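Local coordinates for pollen-specific leucine-rich repeat extensin-like protein 1 (Arabidopsis thaliana, PDB 6TME) that probably binds a partner protein in the pollen cell wall through its leucine-rich repeats, as related LRR-extensins bind RALF signalling peptides, at residues L51-K55 / Y107-L112; V93-I97 / D117-H122; D98-I104 / H122-F128; L180-D186 / P204-S210. One frame throughout, in Å; residues are numbered along the deposited sequence.

Contact 1 of 4, residues L51-K55 / Y107-L112; sequences LQAWK and YLPPEL
Trp54 of helix 43-56 presses its indole against Leu108, Pro109 and Leu112, and most of this contact is apolar. With CG anti to the backbone N (chi1 -158°), the ring lies across the side chain of Leu112 at about a right angle. Leu112 CD1 sits over one face, 3.8 Å from the centroid of the five-membered ring of Trp54 and close to the ring normal, a CH-pi contact; its sister methyl CD2 comes within 3.8 Å of Trp54 CE3. Pro109 approaches obliquely, its CD 3.4 Å from Trp54 CD1. Leu108 runs alongside the indole, bringing CD2 to 3.5 Å from Trp54 CZ2. Further out, Ala53 CB packs on Glu111 CB at 3.7 Å.

The polar part is slight. Trp54 NE1 gives a weak hydrogen bond to Tyr107 O, 3.1 Å long and bent to 121° at the hydrogen, with the carbonyl at the ring edge. Phe58 meets the same indole edge-to-face, and Phe128 adds a third aromatic ring.

Such a bent bond beside so much close carbon packing implies that shape, more than polarity, fixes the indole, which joins a helix of the N-terminal LRR domain to the loop that follows strand 105-106.

Contact 2 of 4, residues V93-I97 / D117-H122; sequences VVAGI and DVALFH
Gly96 pairs with Leu120 and Ile97 with Phe121 as parallel neighbours in the run of short strands that lines the concave side of an LRR solenoid. Strands 93-97 and 120-122 run 23° apart. Ile97 is bonded through both backbone polar atoms: its N donates to Leu120 O at 2.9 Å, and its O accepts from His122 N, also at 2.9 Å. Before them, Ala95 O receives Ala119 N at 2.9 Å from above its carbonyl plane, together with a weak bond from Leu120 N at 3.3 Å.

Ile97 and Phe121 lie side by side, Ile97 CB 3.8 Å from Phe121 CD1; the ring takes this course because its CG stands anti to the backbone N (chi1 -171°). Val94 CG1 and Val118 CG2 meet at 4.0 Å, their side chains pointing the same way. At the start of the pair the carboxylate of Asp117 crosses the side chain of Val93, and a water bridges the two segments, accepting from Val94 N at 2.9 Å and donating to Asp117 OD2 at 2.7 Å. Leu120 CD2 covers one face of the His122 ring, whose NE2 is hydrogen-bonded to Glu144; an aromatic side chain of another protein chain stacks on the same imidazole.

Strand 80-85 pairs antiparallel with 92-98 on the side away from 120-122, with a classic beta bulge in which Ala95 and Gly96 together stand opposite Phe81. Strand 144-146 follows 120-122 on its other side, and helix 43-56 covers Val94 with Leu44 and Ala47, and Ile97 with Trp54.

Contact 3 of 4, residues D98-I104 / H122-F128; sequences DLNHADI and HVNSNRF
Asn126, its CG beside the backbone N (chi1 -78°), reaches segment 98-104 with both ends of its amide. Its ND2 donates almost straight to Leu99 O at 2.9 Å, from the carbonyl face opposite Ala102 N, and also to Val123 O; OD1 accepts Ile104 N at 2.8 Å on a lone pair. This is the consensus asparagine of the LRR motif. An alanine here is likely to leave Ile104 N without its acceptor and to take a donor each from Leu99 O and Val123 O, so that the turn is held less firmly.

Further hydrogen bonds join the two segments: His101 N to Asn124 O, Asn124 N to Asn100 OD1 and Arg127 N to Ile104 O, each 2.7 Å.

Arg127 also grips the backbone O of Asp103 side-on, through NE at 2.9 Å and NH2 at 2.7 Å, while the Asp103 carboxylate stacks over the guanidinium, planes 18° apart, a salt bridge of charges alone.

Ile104 CG2 packs on Phe128 CE1 at 3.8 Å.

Asn100 and His101 also bond to another protein chain. Asn150 repeats the asparagine role on Val123 O and Phe128 N, and Trp54 of helix 43-56 packs on Leu99 and Val123.

Contact 4 of 4, residues L180-D186 / P204-S210; sequences LPPEIFD and PETIGKS
Pro204 CB packs against Pro182 CB at 3.6 Å, the two rings crossing at about a right angle. Pro204 CD comes to the edge of the Phe185 ring, 3.9 Å from CE2, and faces Leu180 CD2 as well. Next to touch is Thr206, whose OG1 lies between the backbone N and the carbonyl carbon (chi1 51°) and from there donates to Pro182 O at 2.7 Å. That oxygen is held twice, since Phe185 N reaches it from the opposite face of the carbonyl plane. A valine here would probably leave Pro182 O without this second donor and the two segments held by packing alone.

Leu180-Pro181 and Pro204 fit the (L/I)-P step of the plant-type leucine-rich repeat consensus, and each segment makes a short 3-10 turn after the second, flanking strand. Ile207 places its CA over the Phe185 ring, 4.2 Å from the centroid in a CH-pi contact, with CG1 also above that face; Ile184 CG2 lies over the opposite face, toward its rim. Lys209 passes CG 4.0 Å from Asp186 OD1, although its ammonium lies too far for a salt bridge. Ser210 CB ends 3.6 Å from Phe185 CD1, and its CA 3.4 Å from Phe185 O.

Contacts 1, 2 and 3 form one cluster at the N-terminal end of the solenoid, their centres 14 to 15 Å apart and their segments alternating along the chain. Trp54 of contact 1 touches Phe121 and Ile97 of contact 2 and Phe128 and Leu99 of contact 3, so helix 43-56 closes the core of the first repeats. Contacts 2 and 3 share His122, where the strand pair passes into paired turns, and both meet another protein chain, consistent with a binding surface there. Contact 4 comes later in the chain, its centre 27 to 31 Å from the others, and joins two successive 3-10 turns within the regular repeats.

Contact 1 of 4, residues L51-K55 / Y107-L112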
# COMPACT_ATOMS: atom_id res chain seq x y z
N LEU A 51 14.61 10.61 22.99
CA LEU A 51 13.80 11.70 22.45
C LEU A 51 14.60 12.99 22.40
O LEU A 51 14.40 13.80 21.48
CB LEU A 51 12.53 11.89 23.27
CG LEU A 51 11.55 10.72 23.18
CD1 LEU A 51 10.52 10.80 24.33
CD2 LEU A 51 10.88 10.64 21.81
N GLN A 52 15.51 13.21 23.36
CA GLN A 52 16.36 14.39 23.30
C GLN A 52 17.37 14.29 22.16
O GLN A 52 17.70 15.30 21.53
CB GLN A 52 17.08 14.63 24.64
CG GLN A 52 16.19 15.16 25.79
CD GLN A 52 15.48 16.46 25.43
OE1 GLN A 52 16.06 17.32 24.78
NE2 GLN A 52 14.22 16.59 25.83
N ALA A 53 17.90 13.09 21.89
CA ALA A 53 18.77 12.95 20.72
C ALA A 53 17.99 13.23 19.44
O ALA A 53 18.54 13.81 18.49
CB ALA A 53 19.39 11.55 20.68
N TRP A 54 16.70 12.88 19.40
CA TRP A 54 15.89 13.12 18.21
C TRP A 54 15.62 14.61 18.02
O TRP A 54 15.79 15.15 16.92
CB TRP A 54 14.59 12.33 18.29
CG TRP A 54 13.93 12.07 16.97
CD1 TRP A 54 14.44 12.34 15.72
CD2 TRP A 54 12.63 11.50 16.75
NE1 TRP A 54 13.54 11.98 14.76
CE2 TRP A 54 12.42 11.45 15.36
CE3 TRP A 54 11.62 11.03 17.61
CZ2 TRP A 54 11.24 10.95 14.79
CZ3 TRP A 54 10.45 10.53 17.05
CH2 TRP A 54 10.27 10.49 15.65
N LYS A 55 15.23 15.29 19.10
CA LYS A 55 14.98 16.73 19.06
C LYS A 55 16.22 17.51 18.63
O LYS A 55 16.10 18.53 17.93
CB LYS A 55 14.49 17.20 20.43
CG LYS A 55 14.18 18.70 20.54
CD LYS A 55 13.86 19.06 21.99
CE LYS A 55 13.27 20.48 22.12
NZ LYS A 55 13.09 20.82 23.59
N TYR A 107 16.10 13.91 10.81
CA TYR A 107 16.39 12.53 10.47
C TYR A 107 16.17 11.69 11.72
O TYR A 107 15.91 12.22 12.81
CB TYR A 107 17.81 12.37 9.94
CG TYR A 107 18.91 12.65 10.95
CD1 TYR A 107 19.27 13.95 11.27
CD2 TYR A 107 19.61 11.61 11.55
CE1 TYR A 107 20.30 14.22 12.15
CE2 TYR A 107 20.64 11.86 12.45
CZ TYR A 107 20.98 13.17 12.74
OH TYR A 107 21.99 13.46 13.64
N LEU A 108 16.26 10.37 11.57
CA LEU A 108 16.04 9.48 12.71
C LEU A 108 17.38 8.99 13.21
O LEU A 108 18.03 8.19 12.52
CB LEU A 108 15.14 8.29 12.35
CG LEU A 108 13.82 8.40 11.57
CD1 LEU A 108 13.07 7.04 11.60
CD2 LEU A 108 12.91 9.50 12.07
N PRO A 109 17.83 9.40 14.39
CA PRO A 109 19.16 9.04 14.85
C PRO A 109 19.20 7.63 15.41
O PRO A 109 18.16 7.08 15.80
CB PRO A 109 19.45 10.09 15.94
CG PRO A 109 18.10 10.47 16.46
CD PRO A 109 17.14 10.34 15.29
N PRO A 110 20.38 7.02 15.45
CA PRO A 110 20.51 5.67 16.03
C PRO A 110 19.92 5.54 17.41
O PRO A 110 19.45 4.46 17.78
CB PRO A 110 22.03 5.45 16.08
CG PRO A 110 22.57 6.36 15.05
CD PRO A 110 21.69 7.57 15.06
N GLU A 111 19.93 6.63 18.19
CA GLU A 111 19.50 6.56 19.58
C GLU A 111 18.03 6.18 19.71
O GLU A 111 17.63 5.69 20.77
CB GLU A 111 19.77 7.90 20.28
CG GLU A 111 21.23 8.17 20.63
CD GLU A 111 22.10 8.53 19.42
OE1 GLU A 111 21.57 8.72 18.30
OE2 GLU A 111 23.34 8.62 19.59
N LEU A 112 17.23 6.38 18.66
CA LEU A 112 15.85 5.92 18.71
C LEU A 112 15.76 4.43 18.97
O LEU A 112 14.72 3.94 19.43
CB LEU A 112 15.12 6.29 17.41
CG LEU A 112 14.98 7.81 17.20
CD1 LEU A 112 14.25 8.17 15.92
CD2 LEU A 112 14.32 8.46 18.41

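Contact 2 of 4, residues V93-I97 / D117-H122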
# COMPACT_ATOMS: atom_id res chain seq x y z
N VAL A 93 5.67 2.59 30.22
CA VAL A 93 6.59 2.54 29.08
C VAL A 93 6.11 3.47 27.98
O VAL A 93 4.92 3.79 27.88
CB VAL A 93 6.75 1.11 28.50
CG1 VAL A 93 7.17 0.11 29.58
CG2 VAL A 93 5.48 0.64 27.79
N VAL A 94 7.05 3.92 27.15
CA VAL A 94 6.73 4.64 25.92
C VAL A 94 6.40 3.60 24.85
O VAL A 94 7.28 2.85 24.41
CB VAL A 94 7.89 5.55 25.47
CG1 VAL A 94 7.61 6.11 24.07
CG2 VAL A 94 8.10 6.70 26.46
N ALA A 95 5.14 3.54 24.45
CA ALA A 95 4.63 2.49 23.58
C ALA A 95 4.33 2.98 22.19
O ALA A 95 4.16 2.16 21.28
CB ALA A 95 3.35 1.87 24.18
N GLY A 96 4.26 4.29 22.01
CA GLY A 96 3.83 4.84 20.75
C GLY A 96 4.42 6.20 20.48
O GLY A 96 4.65 7.00 21.39
N ILE A 97 4.69 6.45 19.21
CA ILE A 97 5.11 7.74 18.71
C ILE A 97 4.17 8.08 17.57
O ILE A 97 3.90 7.24 16.72
CB ILE A 97 6.57 7.70 18.24
CG1 ILE A 97 7.49 7.34 19.41
CG2 ILE A 97 6.92 9.00 17.53
CD1 ILE A 97 7.73 8.48 20.37
N ASP A 117 10.20 -0.27 23.85
CA ASP A 117 8.82 -0.67 24.07
C ASP A 117 7.87 -0.17 22.99
O ASP A 117 6.67 -0.44 23.05
CB ASP A 117 8.34 -0.17 25.45
CG ASP A 117 9.22 -0.71 26.58
OD1 ASP A 117 9.41 -1.95 26.63
OD2 ASP A 117 9.75 0.10 27.39
N VAL A 118 8.37 0.58 22.00
CA VAL A 118 7.49 1.18 21.01
C VAL A 118 6.95 0.10 20.08
O VAL A 118 7.70 -0.73 19.56
CB VAL A 118 8.22 2.28 20.23
CG1 VAL A 118 7.46 2.62 18.98
CG2 VAL A 118 8.36 3.51 21.09
N ALA A 119 5.64 0.09 19.90
CA ALA A 119 4.98 -0.77 18.94
C ALA A 119 4.26 0.02 17.87
O ALA A 119 3.90 -0.56 16.82
CB ALA A 119 3.97 -1.69 19.65
N LEU A 120 4.05 1.31 18.08
CA LEU A 120 3.35 2.15 17.13
C LEU A 120 4.26 3.31 16.78
O LEU A 120 4.74 4.02 17.67
CB LEU A 120 2.03 2.62 17.73
CG LEU A 120 1.09 3.50 16.93
CD1 LEU A 120 -0.28 3.17 17.46
CD2 LEU A 120 1.40 5.01 17.11
N PHE A 121 4.50 3.50 15.48
CA PHE A 121 5.36 4.59 15.03
C PHE A 121 4.72 5.22 13.79
O PHE A 121 4.78 4.65 12.68
CB PHE A 121 6.76 4.06 14.76
CG PHE A 121 7.78 5.13 14.49
CD1 PHE A 121 8.45 5.75 15.54
CD2 PHE A 121 8.07 5.51 13.20
CE1 PHE A 121 9.39 6.74 15.30
CE2 PHE A 121 9.02 6.49 12.94
CZ PHE A 121 9.68 7.11 14.01
N HIS A 122 4.07 6.37 13.98
CA HIS A 122 3.38 7.09 12.91
C HIS A 122 4.07 8.43 12.69
O HIS A 122 4.02 9.30 13.57
CB HIS A 122 1.90 7.32 13.26
CG HIS A 122 1.12 6.06 13.48
ND1 HIS A 122 -0.15 6.06 14.03
CD2 HIS A 122 1.41 4.76 13.24
CE1 HIS A 122 -0.59 4.82 14.13
NE2 HIS A 122 0.34 4.01 13.67
O HOH W 1 9.71 2.84 27.58

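Contact 3 of 4, residues D98-I104 / H122-F128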
# COMPACT_ATOMS: atom_id res chain seq x y z
N ASP A 98 3.62 9.29 17.59
CA ASP A 98 2.71 9.70 16.53
C ASP A 98 2.91 11.20 16.32
O ASP A 98 2.42 12.00 17.10
CB ASP A 98 1.26 9.38 16.84
CG ASP A 98 0.34 9.57 15.63
OD1 ASP A 98 0.70 10.35 14.70
OD2 ASP A 98 -0.73 8.92 15.59
N LEU A 99 3.61 11.53 15.23
CA LEU A 99 3.87 12.88 14.77
C LEU A 99 3.24 13.14 13.39
O LEU A 99 3.71 14.00 12.64
CB LEU A 99 5.38 13.14 14.72
CG LEU A 99 6.11 12.94 16.06
CD1 LEU A 99 7.67 12.97 15.91
CD2 LEU A 99 5.63 13.99 17.07
N ASN A 100 2.19 12.39 13.04
CA ASN A 100 1.55 12.55 11.74
C ASN A 100 1.25 14.01 11.45
O ASN A 100 0.68 14.71 12.29
CB ASN A 100 0.25 11.74 11.66
CG ASN A 100 0.48 10.28 11.40
OD1 ASN A 100 1.61 9.86 11.12
ND2 ASN A 100 -0.57 9.50 11.49
N HIS A 101 1.70 14.47 10.28
CA HIS A 101 1.42 15.80 9.75
C HIS A 101 2.16 16.92 10.47
O HIS A 101 1.79 18.09 10.31
CB HIS A 101 -0.08 16.10 9.78
CG HIS A 101 -0.87 15.17 8.93
ND1 HIS A 101 -1.55 14.09 9.44
CD2 HIS A 101 -1.07 15.14 7.59
CE1 HIS A 101 -2.16 13.44 8.46
NE2 HIS A 101 -1.87 14.06 7.33
N ALA A 102 3.20 16.62 11.27
CA ALA A 102 3.96 17.70 11.90
C ALA A 102 4.96 18.38 10.96
O ALA A 102 5.51 19.41 11.32
CB ALA A 102 4.67 17.20 13.16
N ASP A 103 5.19 17.84 9.76
CA ASP A 103 6.04 18.49 8.75
C ASP A 103 7.46 18.78 9.25
O ASP A 103 8.09 19.75 8.83
CB ASP A 103 5.38 19.78 8.25
CG ASP A 103 5.99 20.28 6.95
OD1 ASP A 103 6.28 19.46 6.05
OD2 ASP A 103 6.19 21.51 6.82
N ILE A 104 7.99 17.92 10.12
CA ILE A 104 9.30 18.12 10.74
C ILE A 104 10.41 17.71 9.79
O ILE A 104 10.45 16.57 9.31
CB ILE A 104 9.39 17.33 12.06
CG1 ILE A 104 8.35 17.83 13.06
CG2 ILE A 104 10.77 17.43 12.67
CD1 ILE A 104 8.11 16.85 14.21
N HIS A 122 4.07 6.37 13.98
CA HIS A 122 3.38 7.09 12.91
C HIS A 122 4.07 8.43 12.69
O HIS A 122 4.02 9.30 13.57
CB HIS A 122 1.90 7.32 13.26
CG HIS A 122 1.12 6.06 13.48
ND1 HIS A 122 -0.15 6.06 14.03
CD2 HIS A 122 1.41 4.76 13.24
CE1 HIS A 122 -0.59 4.82 14.13
NE2 HIS A 122 0.34 4.01 13.67
N VAL A 123 4.73 8.60 11.54
CA VAL A 123 5.31 9.91 11.20
C VAL A 123 4.93 10.31 9.78
O VAL A 123 5.72 10.95 9.08
CB VAL A 123 6.85 9.95 11.41
CG1 VAL A 123 7.20 9.87 12.95
CG2 VAL A 123 7.55 8.85 10.66
N ASN A 124 3.70 10.01 9.37
CA ASN A 124 3.21 10.43 8.06
C ASN A 124 3.31 11.93 7.87
O ASN A 124 2.99 12.71 8.77
CB ASN A 124 1.77 10.01 7.83
CG ASN A 124 1.16 10.67 6.56
OD1 ASN A 124 0.69 11.79 6.60
ND2 ASN A 124 1.24 9.97 5.43
N SER A 125 3.74 12.32 6.67
CA SER A 125 3.78 13.73 6.24
C SER A 125 4.67 14.56 7.15
O SER A 125 4.26 15.57 7.72
CB SER A 125 2.37 14.33 6.15
OG SER A 125 1.58 13.65 5.17
N ASN A 126 5.91 14.11 7.30
CA ASN A 126 6.98 14.93 7.85
C ASN A 126 8.05 15.09 6.78
O ASN A 126 7.88 14.65 5.64
CB ASN A 126 7.54 14.31 9.13
CG ASN A 126 6.65 14.57 10.33
OD1 ASN A 126 6.74 15.62 10.98
ND2 ASN A 126 5.75 13.63 10.61
N ARG A 127 9.16 15.71 7.14
CA ARG A 127 10.26 15.79 6.19
C ARG A 127 11.48 15.10 6.77
O ARG A 127 12.58 15.67 6.80
CB ARG A 127 10.55 17.25 5.84
CG ARG A 127 9.46 17.87 4.96
CD ARG A 127 9.57 19.37 4.91
NE ARG A 127 9.52 19.92 6.26
CZ ARG A 127 9.88 21.16 6.57
NH1 ARG A 127 10.32 21.96 5.61
NH2 ARG A 127 9.81 21.58 7.83
N PHE A 128 11.28 13.89 7.26
CA PHE A 128 12.39 13.12 7.81
C PHE A 128 13.22 12.57 6.67
O PHE A 128 12.70 11.94 5.74
CB PHE A 128 11.89 12.02 8.74
CG PHE A 128 11.41 12.55 10.08
CD1 PHE A 128 12.27 13.28 10.90
CD2 PHE A 128 10.08 12.35 10.50
CE1 PHE A 128 11.82 13.80 12.14
CE2 PHE A 128 9.63 12.85 11.73
CZ PHE A 128 10.51 13.58 12.55

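Contact 4 of 4, residues L180-D186 / P204-S210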
# COMPACT_ATOMS: atom_id res chain seq x y z
N LEU A 180 13.25 -4.99 -4.67
CA LEU A 180 12.41 -5.27 -3.52
C LEU A 180 12.85 -6.58 -2.86
O LEU A 180 12.96 -7.60 -3.55
CB LEU A 180 10.97 -5.37 -3.95
CG LEU A 180 9.87 -5.27 -2.93
CD1 LEU A 180 10.01 -3.94 -2.25
CD2 LEU A 180 8.51 -5.40 -3.65
N PRO A 181 13.11 -6.60 -1.56
CA PRO A 181 13.51 -7.86 -0.89
C PRO A 181 12.39 -8.88 -0.96
O PRO A 181 11.33 -8.67 -0.35
CB PRO A 181 13.79 -7.43 0.56
CG PRO A 181 13.89 -5.93 0.53
CD PRO A 181 13.04 -5.47 -0.62
N PRO A 182 12.58 -9.98 -1.68
CA PRO A 182 11.49 -10.97 -1.79
C PRO A 182 11.00 -11.46 -0.45
O PRO A 182 9.81 -11.74 -0.28
CB PRO A 182 12.10 -12.10 -2.63
CG PRO A 182 13.29 -11.49 -3.35
CD PRO A 182 13.80 -10.39 -2.41
N GLU A 183 11.89 -11.55 0.54
CA GLU A 183 11.46 -12.07 1.83
C GLU A 183 10.40 -11.20 2.51
O GLU A 183 9.78 -11.67 3.47
CB GLU A 183 12.68 -12.25 2.75
CG GLU A 183 13.56 -11.01 2.94
CD GLU A 183 14.70 -10.90 1.92
OE1 GLU A 183 14.56 -11.43 0.80
OE2 GLU A 183 15.75 -10.30 2.25
N ILE A 184 10.15 -9.97 2.03
CA ILE A 184 9.12 -9.12 2.63
C ILE A 184 7.76 -9.80 2.62
O ILE A 184 6.95 -9.60 3.53
CB ILE A 184 9.06 -7.74 1.94
CG1 ILE A 184 8.19 -6.77 2.74
CG2 ILE A 184 8.39 -7.85 0.59
CD1 ILE A 184 8.77 -6.36 4.06
N PHE A 185 7.48 -10.62 1.60
CA PHE A 185 6.19 -11.31 1.54
C PHE A 185 6.14 -12.56 2.42
O PHE A 185 5.07 -13.16 2.55
CB PHE A 185 5.83 -11.63 0.08
CG PHE A 185 5.62 -10.39 -0.74
CD1 PHE A 185 4.53 -9.56 -0.47
CD2 PHE A 185 6.54 -9.99 -1.69
CE1 PHE A 185 4.34 -8.38 -1.17
CE2 PHE A 185 6.36 -8.81 -2.39
CZ PHE A 185 5.25 -8.00 -2.13
N ASP A 186 7.27 -12.93 3.05
CA ASP A 186 7.28 -14.01 4.05
C ASP A 186 6.82 -13.54 5.43
O ASP A 186 6.33 -14.35 6.21
CB ASP A 186 8.68 -14.63 4.18
CG ASP A 186 9.24 -15.13 2.87
OD1 ASP A 186 8.49 -15.73 2.07
OD2 ASP A 186 10.45 -14.91 2.63
N PRO A 204 8.61 -9.98 -6.72
CA PRO A 204 9.20 -11.24 -6.28
C PRO A 204 8.25 -12.42 -6.47
O PRO A 204 7.04 -12.30 -6.27
CB PRO A 204 9.47 -11.00 -4.79
CG PRO A 204 9.50 -9.50 -4.66
CD PRO A 204 8.52 -8.98 -5.64
N GLU A 205 8.82 -13.56 -6.84
CA GLU A 205 8.05 -14.80 -6.92
C GLU A 205 7.40 -15.16 -5.59
O GLU A 205 6.45 -15.95 -5.57
CB GLU A 205 8.96 -15.95 -7.38
CG GLU A 205 9.43 -15.81 -8.83
CD GLU A 205 8.31 -16.06 -9.83
OE1 GLU A 205 7.33 -16.74 -9.46
OE2 GLU A 205 8.42 -15.57 -10.98
N THR A 206 7.89 -14.59 -4.48
CA THR A 206 7.37 -14.90 -3.15
C THR A 206 6.03 -14.24 -2.86
O THR A 206 5.44 -14.54 -1.82
CB THR A 206 8.37 -14.42 -2.11
OG1 THR A 206 8.69 -13.06 -2.39
CG2 THR A 206 9.63 -15.27 -2.15
N ILE A 207 5.54 -13.37 -3.74
CA ILE A 207 4.31 -12.64 -3.47
C ILE A 207 3.17 -13.58 -3.06
O ILE A 207 2.32 -13.21 -2.24
CB ILE A 207 3.92 -11.80 -4.69
CG1 ILE A 207 2.81 -10.83 -4.32
CG2 ILE A 207 3.49 -12.69 -5.86
CD1 ILE A 207 2.49 -9.87 -5.41
N GLY A 208 3.14 -14.81 -3.59
CA GLY A 208 2.08 -15.73 -3.24
C GLY A 208 2.09 -16.15 -1.79
O GLY A 208 1.08 -16.70 -1.30
N LYS A 209 3.20 -15.92 -1.08
CA LYS A 209 3.26 -16.24 0.34
C LYS A 209 2.56 -15.20 1.20
O LYS A 209 2.22 -15.50 2.35
CB LYS A 209 4.71 -16.39 0.81
CG LYS A 209 5.50 -17.55 0.17
CD LYS A 209 5.09 -18.90 0.72
CE LYS A 209 6.00 -20.02 0.23
NZ LYS A 209 5.45 -21.36 0.59
N SER A 210 2.30 -14.00 0.68
CA SER A 210 1.83 -12.92 1.54
C SER A 210 0.43 -13.20 2.05
O SER A 210 -0.41 -13.80 1.37
CB SER A 210 1.86 -11.57 0.81
OG SER A 210 0.64 -11.27 0.16